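Local coordinates for protein carbon monoxide dehydrogenase (Thermococcus sp. AM4, PDB 6T7J) that catalyses, as its family does, the oxidation of carbon monoxide to carbon dioxide at a nickel-iron-sulfur cluster, here caught in a nickel-free form, at residues A[184-189]-A[598-603]; A[214-219]-A[590-595]; A[347-352]-A[366-371]; A[360-365]-A[386-391]. One frame throughout, in Å; residues are numbered along the deposited sequence.

In the fold
The four contacts form two pairs on different flanks of the subunit, centres of one pair lying about 38 to 44 Å from those of the other. Interactions 1 and 2 touch, their centres 10 Å apart: helices 586-595 and 597-600, which lead to the edge strand 604-606 of one parallel sheet, meet helices 177-186 and 212-242. Interactions 3 and 4, centres 14 Å apart, touch around strand 358-361 of the other parallel sheet: interaction 4 uses its end, and both segments of interaction 3 pack on it. Interactions 1, 2 and 3 are partly buried, whereas interaction 4 is buried. Apolar packing carries all four; interaction 3 adds turn backbone. Interactions 2, 3 and 4 also reach the second subunit.

Interaction 1: A[184-189]-A[598-603]; sequences EKAGVL and DIIGGK
The carbonyl O of Ile600 accepts a hydrogen bond from NH1 of Arg179, a residue two turns back on the helix that ends at Ala186. This polar link joins helix 177-186 to the end of helix 597-600, beside the apolar contact made by Ile600, Ile599 and Ala186. The methyl of Ala186 is directed at the other segment, where its CB lies 3.7 Å from CG2 of Ile599. With CG1 of Ile599 beside the backbone N (chi1 -62°), the CG2 branch stands anti to that N and meets the alanine. Ile600 offers its own CG2 more loosely, 4.4 Å from Ala186 CB, while the rest of its side chain leads away. Alanine suits the place because its short side chain lets the backbones approach, with CA of Ala186 and CA of Ile599 only 6.3 Å apart. Both helices stop here at a glycine with positive phi. Gly187 is the C-prime residue of a Schellman motif, in which Val188 N bonds Trp183 O and Gly187 N makes a weak bond to Glu184 O. Gly601 has a phi of 100°, at which a CB would press on the carbonyl O of Ile600. Just past the first helix end, the buried Val188 packs on Leu217 and Leu224 of helix 212-242. Ile599 CG2 also touches Leu217 on that helix. Between the segments themselves the attraction is thus methyl against methyl and has little directional preference; the more directional constraint comes from Arg179 holding the Ile600 carbonyl.

Interaction 2: A[214-219]-A[590-595]; sequences SLLLHG and KILTED
Helix-to-helix packing joins the long helix 212-242 to helix 586-595 through three branched aliphatic residues, Leu216, Ile591 and Leu592. One methyl does the work on the first helix: CD1 of Leu216 lies 3.9 Å from CG2 of Ile591 and 4.1 Å from CD2 of Leu592. Leu216 meets Leu592 at about a right angle, so the two touch through methyl ends rather than along their lengths. Its chi1 of -64° sets CG beside the backbone N and opposite the carbonyl carbon, carrying CD1 out to the pair. Ile591 presents the branch at its CB, close to its own helix, whereas Leu592 must extend to its CD2 to arrive; the different side-chain lengths thus suit their positions. Leu592 also packs on Leu89 of helix 81-115. The wider pi-type turn at 591-595 begins with these same two residues of the second helix; in it Asp595 N bonds Lys590 O at 2.8 Å. A salt bridge between the side chains of Lys590 and Asp595 spans the same turn, though its modelled length is doubtfully short. Helix 586-595 belongs to the connection between the neighbouring parallel strands 574-576 and 604-606, an arrangement typical of a beta-alpha-beta crossover in a Rossmann-like sheet.

Interaction 3: A[347-352]-A[366-371]; sequences AIVDVA and GHIPGA
Apolar contacts between side chains centre on Val349, whose CG2 lies 3.6 Å from CG2 of Ile368 and 4.1 Å from CB of Ala371. Val349 and Ile368 run past one another in opposite directions, meeting through the branches at their CB atoms. A second set of contacts is with the backbone. CG1 of Val349, which a chi1 of 164° swings to the far side of CB from the backbone N, rests 3.7 Å from O of Pro369 and 4.1 Å from C of Gly370. These peptide atoms belong to a type II beta turn from Ile368 to Ala371, closed by Ala371 N to Ile368 O at 3.1 Å. The turn lies in the loop joining parallel strands 358-361 and 372-373, and Val349 and Ala371 both also pack on Val359 of the former. Glycine suits position 370 on two counts: a CB would collide with CG1 of Val349 and, at this positive phi, would press on the carbonyl O of Pro369. With an alanine here in place of Val349, Ile368 CG2 would probably lose its methyl partner and a gap would be likely to open beside the turn. Charged and intersubunit contacts flank the packing: Asp350 OD2 forms a salt bridge with Lys74 NZ of the second subunit, and Pro369 packs on Asp211 of that subunit.

Interaction 4: A[360-365]-A[386-391]; sequences ITTEPK and KEIVRI
Chi1 of -75° in Ile388 places CG1 opposite the carbonyl carbon, and chi2 of 161° stretches the chain so that CD1 reaches Thr362. On the other side, chi1 of 66° turns Thr362 so that OG1 sits between backbone N and carbonyl carbon, with CG2 presented to the helix. The result is a methyl contact, Thr362 CG2 to Ile388 CD1 at 4.2 Å, between side chains that meet at about a right angle. Ile360 adds a looser contact of its CG2 with CG1 of Ile388, 4.4 Å apart. A helix thus rests on a strand of the parallel sheet: Ile388 belongs to helix 381-395, Ile360 to strand 358-361, and Thr362 follows just after the strand end. Ile360 is tied by backbone bonds to Ile337 and Val339 of the adjoining strand 336-339, and Ile388 packs on Ile338 of the same strand. Threonine suits its buried site by having two unlike branches: its methyl faces the helix, while OG1 is hydrogen-bonded to O of Val339. Isoleucine suits position 388 because its CG1 meets Ile360 while CD1 goes on to Thr362. The one hydroxyl at the contact is thus satisfied by Val339, and what joins the two segments is dispersion and the burial of apolar surface.

Interaction 1: A[184-189]-A[598-603]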
loop_
_atom_site.group_PDB
_atom_site.type_symbol
_atom_site.label_atom_id
_atom_site.label_comp_id
_atom_site.label_asym_id
_atom_site.label_seq_id
_atom_site.Cartn_x
_atom_site.Cartn_y
_atom_site.Cartn_z
ATOM N N GLU A 184 8.794 20.636 9.377
ATOM C CA GLU A 184 8.810 21.535 8.229
ATOM C C GLU A 184 10.206 21.630 7.626
ATOM O O GLU A 184 10.370 21.561 6.402
ATOM C CB GLU A 184 8.300 22.915 8.645
ATOM C CG GLU A 184 8.316 23.956 7.542
ATOM C CD GLU A 184 7.854 25.315 8.031
ATOM O OE1 GLU A 184 8.045 26.310 7.300
ATOM O OE2 GLU A 184 7.299 25.389 9.149
ATOM N N LYS A 185 11.228 21.789 8.473
ATOM C CA LYS A 185 12.602 21.815 7.978
ATOM C C LYS A 185 12.968 20.495 7.309
ATOM O O LYS A 185 13.630 20.481 6.264
ATOM C CB LYS A 185 13.570 22.129 9.121
ATOM C CG LYS A 185 14.866 22.791 8.675
ATOM C CD LYS A 185 16.088 22.110 9.284
ATOM C CE LYS A 185 16.541 20.912 8.454
ATOM N NZ LYS A 185 17.003 21.302 7.090
ATOM N N ALA A 186 12.533 19.375 7.890
ATOM C CA ALA A 186 12.786 18.075 7.279
ATOM C C ALA A 186 11.910 17.828 6.056
ATOM O O ALA A 186 12.249 16.974 5.229
ATOM C CB ALA A 186 12.572 16.961 8.303
ATOM N N GLY A 187 10.800 18.549 5.923
ATOM C CA GLY A 187 9.902 18.344 4.803
ATOM C C GLY A 187 9.074 17.083 4.890
ATOM O O GLY A 187 8.776 16.473 3.859
ATOM N N VAL A 188 8.685 16.677 6.098
ATOM C CA VAL A 188 7.953 15.436 6.312
ATOM C C VAL A 188 6.546 15.696 6.850
ATOM O O VAL A 188 5.909 14.791 7.382
ATOM C CB VAL A 188 8.735 14.489 7.244
ATOM C CG1 VAL A 188 10.103 14.170 6.658
ATOM C CG2 VAL A 188 8.871 15.102 8.631
ATOM N N LEU A 189 6.054 16.922 6.723
ATOM C CA LEU A 189 4.715 17.244 7.195
ATOM C C LEU A 189 3.684 16.464 6.387
ATOM O O LEU A 189 3.650 16.592 5.153
ATOM C CB LEU A 189 4.448 18.744 7.088
ATOM C CG LEU A 189 5.072 19.623 8.175
ATOM C CD1 LEU A 189 4.906 21.096 7.842
ATOM C CD2 LEU A 189 4.471 19.309 9.535
ATOM N N ASP A 598 19.812 13.684 13.757
ATOM C CA ASP A 598 20.046 15.060 13.328
ATOM C C ASP A 598 18.828 15.647 12.628
ATOM O O ASP A 598 18.627 16.866 12.654
ATOM C CB ASP A 598 21.261 15.124 12.402
ATOM C CG ASP A 598 22.573 15.093 13.157
ATOM O OD1 ASP A 598 22.970 13.999 13.614
ATOM O OD2 ASP A 598 23.207 16.161 13.293
ATOM N N ILE A 599 18.004 14.804 12.010
ATOM C CA ILE A 599 16.897 15.299 11.199
ATOM C C ILE A 599 15.699 15.664 12.070
ATOM O O ILE A 599 15.132 16.755 11.940
ATOM C CB ILE A 599 16.519 14.260 10.127
ATOM C CG1 ILE A 599 17.697 14.014 9.180
ATOM C CG2 ILE A 599 15.291 14.712 9.353
ATOM C CD1 ILE A 599 18.219 15.269 8.510
ATOM N N ILE A 600 15.296 14.767 12.970
ATOM C CA ILE A 600 14.021 14.928 13.661
ATOM C C ILE A 600 14.183 14.873 15.176
ATOM O O ILE A 600 13.260 15.232 15.916
ATOM C CB ILE A 600 13.010 13.874 13.174
ATOM C CG1 ILE A 600 13.681 12.507 13.049
ATOM C CG2 ILE A 600 12.444 14.272 11.824
ATOM C CD1 ILE A 600 13.669 11.700 14.311
ATOM N N GLY A 601 15.340 14.412 15.654
ATOM C CA GLY A 601 15.641 14.438 17.073
ATOM C C GLY A 601 15.456 13.133 17.819
ATOM O O GLY A 601 15.719 13.091 19.026
ATOM N N GLY A 602 14.996 12.077 17.148
ATOM C CA GLY A 602 14.917 10.756 17.740
ATOM C C GLY A 602 15.641 9.748 16.867
ATOM O O GLY A 602 16.189 10.090 15.819
ATOM N N LYS A 603 15.627 8.496 17.320
ATOM C CA LYS A 603 16.302 7.438 16.576
ATOM C C LYS A 603 15.868 6.081 17.112
ATOM O O LYS A 603 15.290 5.968 18.197
ATOM C CB LYS A 603 17.826 7.581 16.644
ATOM C CG LYS A 603 18.432 7.359 18.022
ATOM C CD LYS A 603 19.929 7.618 17.987
ATOM C CE LYS A 603 20.547 7.568 19.371
ATOM N NZ LYS A 603 21.974 8.006 19.345
#

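Interaction 2: A[214-219]-A[590-595]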
loop_
_atom_site.group_PDB
_atom_site.type_symbol
_atom_site.label_atom_id
_atom_site.label_comp_id
_atom_site.label_asym_id
_atom_site.label_seq_id
_atom_site.Cartn_x
_atom_site.Cartn_y
_atom_site.Cartn_z
ATOM N N SER A 214 15.237 9.388 0.801
ATOM C CA SER A 214 13.913 9.903 0.461
ATOM C C SER A 214 12.823 8.895 0.809
ATOM O O SER A 214 11.751 9.276 1.298
ATOM C CB SER A 214 13.853 10.277 -1.021
ATOM O OG SER A 214 14.398 9.257 -1.839
ATOM N N LEU A 215 13.082 7.606 0.572
ATOM C CA LEU A 215 12.120 6.571 0.941
ATOM C C LEU A 215 11.808 6.624 2.432
ATOM O O LEU A 215 10.639 6.627 2.839
ATOM C CB LEU A 215 12.659 5.193 0.554
ATOM C CG LEU A 215 12.650 4.791 -0.922
ATOM C CD1 LEU A 215 13.572 3.601 -1.151
ATOM C CD2 LEU A 215 11.245 4.474 -1.391
ATOM N N LEU A 216 12.850 6.692 3.267
ATOM C CA LEU A 216 12.627 6.675 4.708
ATOM C C LEU A 216 12.067 8.001 5.214
ATOM O O LEU A 216 11.335 8.020 6.207
ATOM C CB LEU A 216 13.925 6.311 5.429
ATOM C CG LEU A 216 14.418 4.894 5.114
ATOM C CD1 LEU A 216 15.578 4.493 6.014
ATOM C CD2 LEU A 216 13.277 3.888 5.218
ATOM N N LEU A 217 12.366 9.113 4.537
ATOM C CA LEU A 217 11.763 10.385 4.922
ATOM C C LEU A 217 10.270 10.395 4.621
ATOM O O LEU A 217 9.467 10.905 5.416
ATOM C CB LEU A 217 12.467 11.541 4.210
ATOM C CG LEU A 217 13.836 11.948 4.755
ATOM C CD1 LEU A 217 14.483 12.993 3.862
ATOM C CD2 LEU A 217 13.721 12.453 6.185
ATOM N N HIS A 218 9.867 9.822 3.485
ATOM C CA HIS A 218 8.435 9.694 3.244
ATOM C C HIS A 218 7.799 8.694 4.201
ATOM O O HIS A 218 6.630 8.851 4.567
ATOM C CB HIS A 218 8.145 9.289 1.804
ATOM C CG HIS A 218 6.681 9.197 1.506
ATOM N ND1 HIS A 218 6.043 8.002 1.264
ATOM C CD2 HIS A 218 5.724 10.154 1.451
ATOM C CE1 HIS A 218 4.760 8.231 1.045
ATOM N NE2 HIS A 218 4.538 9.525 1.163
ATOM N N GLY A 219 8.540 7.661 4.604
ATOM C CA GLY A 219 8.051 6.796 5.665
ATOM C C GLY A 219 7.802 7.558 6.951
ATOM O O GLY A 219 6.816 7.313 7.652
ATOM N N LYS A 590 22.231 2.412 9.616
ATOM C CA LYS A 590 22.758 3.602 10.268
ATOM C C LYS A 590 21.814 4.794 10.124
ATOM O O LYS A 590 21.751 5.631 11.029
ATOM C CB LYS A 590 24.150 3.941 9.741
ATOM C CG LYS A 590 24.801 5.109 10.471
ATOM C CD LYS A 590 25.491 6.039 9.498
ATOM C CE LYS A 590 24.660 6.216 8.243
ATOM N NZ LYS A 590 25.236 7.262 7.348
ATOM N N ILE A 591 21.060 4.889 9.025
ATOM C CA ILE A 591 20.019 5.917 8.965
ATOM C C ILE A 591 19.038 5.730 10.114
ATOM O O ILE A 591 18.691 6.681 10.825
ATOM C CB ILE A 591 19.290 5.897 7.610
ATOM C CG1 ILE A 591 20.233 6.247 6.464
ATOM C CG2 ILE A 591 18.132 6.890 7.631
ATOM C CD1 ILE A 591 19.608 6.039 5.094
ATOM N N LEU A 592 18.599 4.487 10.328
ATOM C CA LEU A 592 17.586 4.213 11.341
ATOM C C LEU A 592 18.108 4.476 12.748
ATOM O O LEU A 592 17.406 5.074 13.572
ATOM C CB LEU A 592 17.101 2.768 11.218
ATOM C CG LEU A 592 16.197 2.459 10.026
ATOM C CD1 LEU A 592 15.686 1.028 10.103
ATOM C CD2 LEU A 592 15.047 3.448 9.977
ATOM N N THR A 593 19.331 4.037 13.047
ATOM C CA THR A 593 19.847 4.073 14.409
ATOM C C THR A 593 20.800 5.236 14.664
ATOM O O THR A 593 21.373 5.321 15.755
ATOM C CB THR A 593 20.551 2.755 14.738
ATOM O OG1 THR A 593 21.611 2.531 13.799
ATOM C CG2 THR A 593 19.570 1.593 14.675
ATOM N N GLU A 594 20.975 6.138 13.701
ATOM C CA GLU A 594 22.003 7.161 13.847
ATOM C C GLU A 594 21.672 8.431 13.071
ATOM O O GLU A 594 21.358 9.463 13.670
ATOM C CB GLU A 594 23.352 6.601 13.390
ATOM C CG GLU A 594 24.565 7.143 14.104
ATOM C CD GLU A 594 25.834 6.458 13.641
ATOM O OE1 GLU A 594 25.964 5.237 13.868
ATOM O OE2 GLU A 594 26.692 7.135 13.036
ATOM N N ASP A 595 21.735 8.355 11.736
ATOM C CA ASP A 595 21.643 9.545 10.893
ATOM C C ASP A 595 20.352 10.326 11.098
ATOM O O ASP A 595 20.323 11.532 10.829
ATOM C CB ASP A 595 21.759 9.155 9.418
ATOM C CG ASP A 595 23.193 9.034 8.960
ATOM O OD1 ASP A 595 24.101 9.081 9.817
ATOM O OD2 ASP A 595 23.413 8.888 7.738
#

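Interaction 3: A[347-352]-A[366-371]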
loop_
_atom_site.group_PDB
_atom_site.type_symbol
_atom_site.label_atom_id
_atom_site.label_comp_id
_atom_site.label_asym_id
_atom_site.label_seq_id
_atom_site.Cartn_x
_atom_site.Cartn_y
_atom_site.Cartn_z
ATOM N N ALA A 347 -5.691 -18.999 12.217
ATOM C CA ALA A 347 -5.615 -20.295 12.882
ATOM C C ALA A 347 -6.674 -20.458 13.964
ATOM O O ALA A 347 -7.051 -21.592 14.285
ATOM C CB ALA A 347 -4.223 -20.492 13.481
ATOM N N ILE A 348 -7.167 -19.355 14.539
ATOM C CA ILE A 348 -8.178 -19.473 15.586
ATOM C C ILE A 348 -9.423 -20.179 15.077
ATOM O O ILE A 348 -10.177 -20.742 15.876
ATOM C CB ILE A 348 -8.552 -18.098 16.188
ATOM C CG1 ILE A 348 -9.439 -17.299 15.230
ATOM C CG2 ILE A 348 -7.306 -17.327 16.597
ATOM C CD1 ILE A 348 -10.079 -16.088 15.866
ATOM N N VAL A 349 -9.660 -20.177 13.763
ATOM C CA VAL A 349 -10.752 -20.984 13.229
ATOM C C VAL A 349 -10.414 -22.464 13.352
ATOM O O VAL A 349 -11.185 -23.246 13.922
ATOM C CB VAL A 349 -11.063 -20.585 11.777
ATOM C CG1 VAL A 349 -11.901 -21.656 11.100
ATOM C CG2 VAL A 349 -11.786 -19.251 11.751
ATOM N N ASP A 350 -9.241 -22.859 12.848
ATOM C CA ASP A 350 -8.782 -24.241 12.971
ATOM C C ASP A 350 -8.936 -24.750 14.394
ATOM O O ASP A 350 -9.628 -25.743 14.644
ATOM C CB ASP A 350 -7.328 -24.346 12.534
ATOM C CG ASP A 350 -7.186 -24.378 11.055
ATOM O OD1 ASP A 350 -7.869 -25.157 10.364
ATOM O OD2 ASP A 350 -6.394 -23.580 10.572
ATOM N N VAL A 351 -8.311 -24.051 15.346
ATOM C CA VAL A 351 -8.396 -24.435 16.753
ATOM C C VAL A 351 -9.854 -24.549 17.183
ATOM O O VAL A 351 -10.265 -25.541 17.800
ATOM C CB VAL A 351 -7.623 -23.430 17.624
ATOM C CG1 VAL A 351 -7.747 -23.785 19.096
ATOM C CG2 VAL A 351 -6.165 -23.382 17.202
ATOM N N ALA A 352 -10.667 -23.550 16.826
ATOM C CA ALA A 352 -12.058 -23.550 17.265
ATOM C C ALA A 352 -12.835 -24.727 16.700
ATOM O O ALA A 352 -13.851 -25.122 17.283
ATOM C CB ALA A 352 -12.746 -22.242 16.874
ATOM N N GLY A 366 -12.836 -8.085 7.444
ATOM C CA GLY A 366 -12.229 -9.156 8.206
ATOM C C GLY A 366 -12.913 -10.493 8.016
ATOM O O GLY A 366 -13.650 -10.955 8.892
ATOM N N HIS A 367 -12.680 -11.126 6.871
ATOM C CA HIS A 367 -13.240 -12.436 6.576
ATOM C C HIS A 367 -12.199 -13.513 6.840
ATOM O O HIS A 367 -11.012 -13.334 6.543
ATOM C CB HIS A 367 -13.716 -12.516 5.124
ATOM C CG HIS A 367 -14.819 -11.558 4.792
ATOM N ND1 HIS A 367 -16.151 -11.860 4.983
ATOM C CD2 HIS A 367 -14.787 -10.308 4.276
ATOM C CE1 HIS A 367 -16.892 -10.834 4.601
ATOM N NE2 HIS A 367 -16.088 -9.880 4.169
ATOM N N ILE A 368 -12.646 -14.631 7.415
ATOM C CA ILE A 368 -11.802 -15.784 7.664
ATOM C C ILE A 368 -12.575 -17.025 7.201
ATOM O O ILE A 368 -13.655 -17.295 7.742
ATOM C CB ILE A 368 -11.394 -15.926 9.135
ATOM C CG1 ILE A 368 -10.853 -14.599 9.678
ATOM C CG2 ILE A 368 -10.355 -17.021 9.301
ATOM C CD1 ILE A 368 -10.809 -14.528 11.187
ATOM N N PRO A 369 -12.086 -17.776 6.227
ATOM C CA PRO A 369 -12.828 -18.959 5.760
ATOM C C PRO A 369 -13.051 -19.961 6.885
ATOM O O PRO A 369 -12.137 -20.286 7.645
ATOM C CB PRO A 369 -11.927 -19.530 4.659
ATOM C CG PRO A 369 -11.127 -18.354 4.185
ATOM C CD PRO A 369 -10.887 -17.519 5.412
ATOM N N GLY A 370 -14.285 -20.450 6.984
ATOM C CA GLY A 370 -14.689 -21.342 8.043
ATOM C C GLY A 370 -15.402 -20.666 9.195
ATOM O O GLY A 370 -16.113 -21.340 9.948
ATOM N N ALA A 371 -15.230 -19.357 9.351
ATOM C CA ALA A 371 -15.918 -18.621 10.397
ATOM C C ALA A 371 -17.380 -18.402 10.014
ATOM O O ALA A 371 -17.804 -18.663 8.885
ATOM C CB ALA A 371 -15.227 -17.284 10.655
#

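Interaction 4: A[360-365]-A[386-391]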
loop_
_atom_site.group_PDB
_atom_site.type_symbol
_atom_site.label_atom_id
_atom_site.label_comp_id
_atom_site.label_asym_id
_atom_site.label_seq_id
_atom_site.Cartn_x
_atom_site.Cartn_y
_atom_site.Cartn_z
ATOM N N ILE A 360 -16.950 -15.731 15.250
ATOM C CA ILE A 360 -17.889 -14.839 14.573
ATOM C C ILE A 360 -17.108 -13.652 14.025
ATOM O O ILE A 360 -16.591 -12.829 14.788
ATOM C CB ILE A 360 -19.015 -14.377 15.512
ATOM C CG1 ILE A 360 -19.986 -15.519 15.803
ATOM C CG2 ILE A 360 -19.779 -13.218 14.898
ATOM C CD1 ILE A 360 -19.704 -16.255 17.086
ATOM N N THR A 361 -17.027 -13.556 12.700
ATOM C CA THR A 361 -16.541 -12.352 12.042
ATOM C C THR A 361 -17.708 -11.398 11.812
ATOM O O THR A 361 -18.839 -11.822 11.559
ATOM C CB THR A 361 -15.857 -12.681 10.711
ATOM O OG1 THR A 361 -16.692 -13.553 9.937
ATOM C CG2 THR A 361 -14.516 -13.358 10.949
ATOM N N THR A 362 -17.427 -10.096 11.916
ATOM C CA THR A 362 -18.479 -9.085 11.912
ATOM C C THR A 362 -18.227 -7.901 10.988
ATOM O O THR A 362 -19.119 -7.056 10.855
ATOM C CB THR A 362 -18.704 -8.533 13.329
ATOM O OG1 THR A 362 -17.539 -7.810 13.745
ATOM C CG2 THR A 362 -18.980 -9.658 14.322
ATOM N N GLU A 363 -17.058 -7.800 10.360
ATOM C CA GLU A 363 -16.722 -6.640 9.553
ATOM C C GLU A 363 -16.423 -7.061 8.118
ATOM O O GLU A 363 -15.800 -8.106 7.901
ATOM C CB GLU A 363 -15.510 -5.900 10.153
ATOM C CG GLU A 363 -14.792 -4.950 9.206
ATOM C CD GLU A 363 -15.366 -3.546 9.233
ATOM O OE1 GLU A 363 -15.913 -3.144 10.283
ATOM O OE2 GLU A 363 -15.271 -2.846 8.201
ATOM N N PRO A 364 -16.860 -6.284 7.122
ATOM C CA PRO A 364 -16.626 -6.685 5.721
ATOM C C PRO A 364 -15.158 -6.752 5.329
ATOM O O PRO A 364 -14.840 -7.336 4.286
ATOM C CB PRO A 364 -17.369 -5.607 4.918
ATOM C CG PRO A 364 -17.480 -4.442 5.855
ATOM C CD PRO A 364 -17.659 -5.051 7.213
ATOM N N LYS A 365 -14.255 -6.176 6.118
ATOM C CA LYS A 365 -12.830 -6.237 5.832
ATOM C C LYS A 365 -12.123 -7.352 6.593
ATOM O O LYS A 365 -10.919 -7.549 6.400
ATOM C CB LYS A 365 -12.169 -4.890 6.145
ATOM C CG LYS A 365 -12.674 -3.743 5.283
ATOM C CD LYS A 365 -11.916 -2.461 5.564
ATOM C CE LYS A 365 -12.219 -1.926 6.955
ATOM N NZ LYS A 365 -13.628 -1.449 7.084
ATOM N N LYS A 386 -27.455 -8.381 20.163
ATOM C CA LYS A 386 -28.352 -9.339 20.803
ATOM C C LYS A 386 -28.280 -10.694 20.115
ATOM O O LYS A 386 -28.170 -11.733 20.775
ATOM C CB LYS A 386 -29.786 -8.810 20.778
ATOM C CG LYS A 386 -30.139 -7.844 21.891
ATOM C CD LYS A 386 -31.642 -7.598 21.908
ATOM C CE LYS A 386 -32.044 -6.595 22.975
ATOM N NZ LYS A 386 -33.514 -6.632 23.215
ATOM N N GLU A 387 -28.347 -10.698 18.783
ATOM C CA GLU A 387 -28.278 -11.948 18.031
ATOM C C GLU A 387 -26.978 -12.698 18.314
ATOM O O GLU A 387 -26.985 -13.918 18.527
ATOM C CB GLU A 387 -28.428 -11.643 16.541
ATOM C CG GLU A 387 -28.188 -12.803 15.601
ATOM C CD GLU A 387 -28.071 -12.342 14.157
ATOM O OE1 GLU A 387 -28.061 -11.113 13.925
ATOM O OE2 GLU A 387 -27.990 -13.205 13.256
ATOM N N ILE A 388 -25.857 -11.975 18.345
ATOM C CA ILE A 388 -24.556 -12.605 18.558
ATOM C C ILE A 388 -24.472 -13.213 19.957
ATOM O O ILE A 388 -24.069 -14.376 20.133
ATOM C CB ILE A 388 -23.435 -11.579 18.314
ATOM C CG1 ILE A 388 -23.260 -11.323 16.815
ATOM C CG2 ILE A 388 -22.138 -12.036 18.949
ATOM C CD1 ILE A 388 -22.531 -10.036 16.495
ATOM N N VAL A 389 -24.842 -12.429 20.976
ATOM C CA VAL A 389 -24.806 -12.934 22.347
ATOM C C VAL A 389 -25.743 -14.124 22.498
ATOM O O VAL A 389 -25.447 -15.080 23.228
ATOM C CB VAL A 389 -25.147 -11.809 23.342
ATOM C CG1 VAL A 389 -25.140 -12.339 24.764
ATOM C CG2 VAL A 389 -24.161 -10.660 23.206
ATOM N N ARG A 390 -26.881 -14.098 21.797
ATOM C CA ARG A 390 -27.809 -15.222 21.851
ATOM C C ARG A 390 -27.187 -16.474 21.257
ATOM O O ARG A 390 -27.361 -17.572 21.791
ATOM C CB ARG A 390 -29.106 -14.873 21.122
ATOM C CG ARG A 390 -30.104 -14.129 21.983
ATOM C CD ARG A 390 -31.499 -14.142 21.395
ATOM N NE ARG A 390 -32.266 -12.988 21.852
ATOM C CZ ARG A 390 -32.524 -11.922 21.102
ATOM N NH1 ARG A 390 -33.229 -10.913 21.600
ATOM N NH2 ARG A 390 -32.084 -11.866 19.852
ATOM N N ILE A 391 -26.466 -16.330 20.144
ATOM C CA ILE A 391 -25.810 -17.490 19.545
ATOM C C ILE A 391 -24.793 -18.083 20.514
ATOM O O ILE A 391 -24.705 -19.309 20.679
ATOM C CB ILE A 391 -25.170 -17.106 18.200
ATOM C CG1 ILE A 391 -26.265 -16.759 17.189
ATOM C CG2 ILE A 391 -24.303 -18.239 17.676
ATOM C CD1 ILE A 391 -25.751 -16.194 15.899
#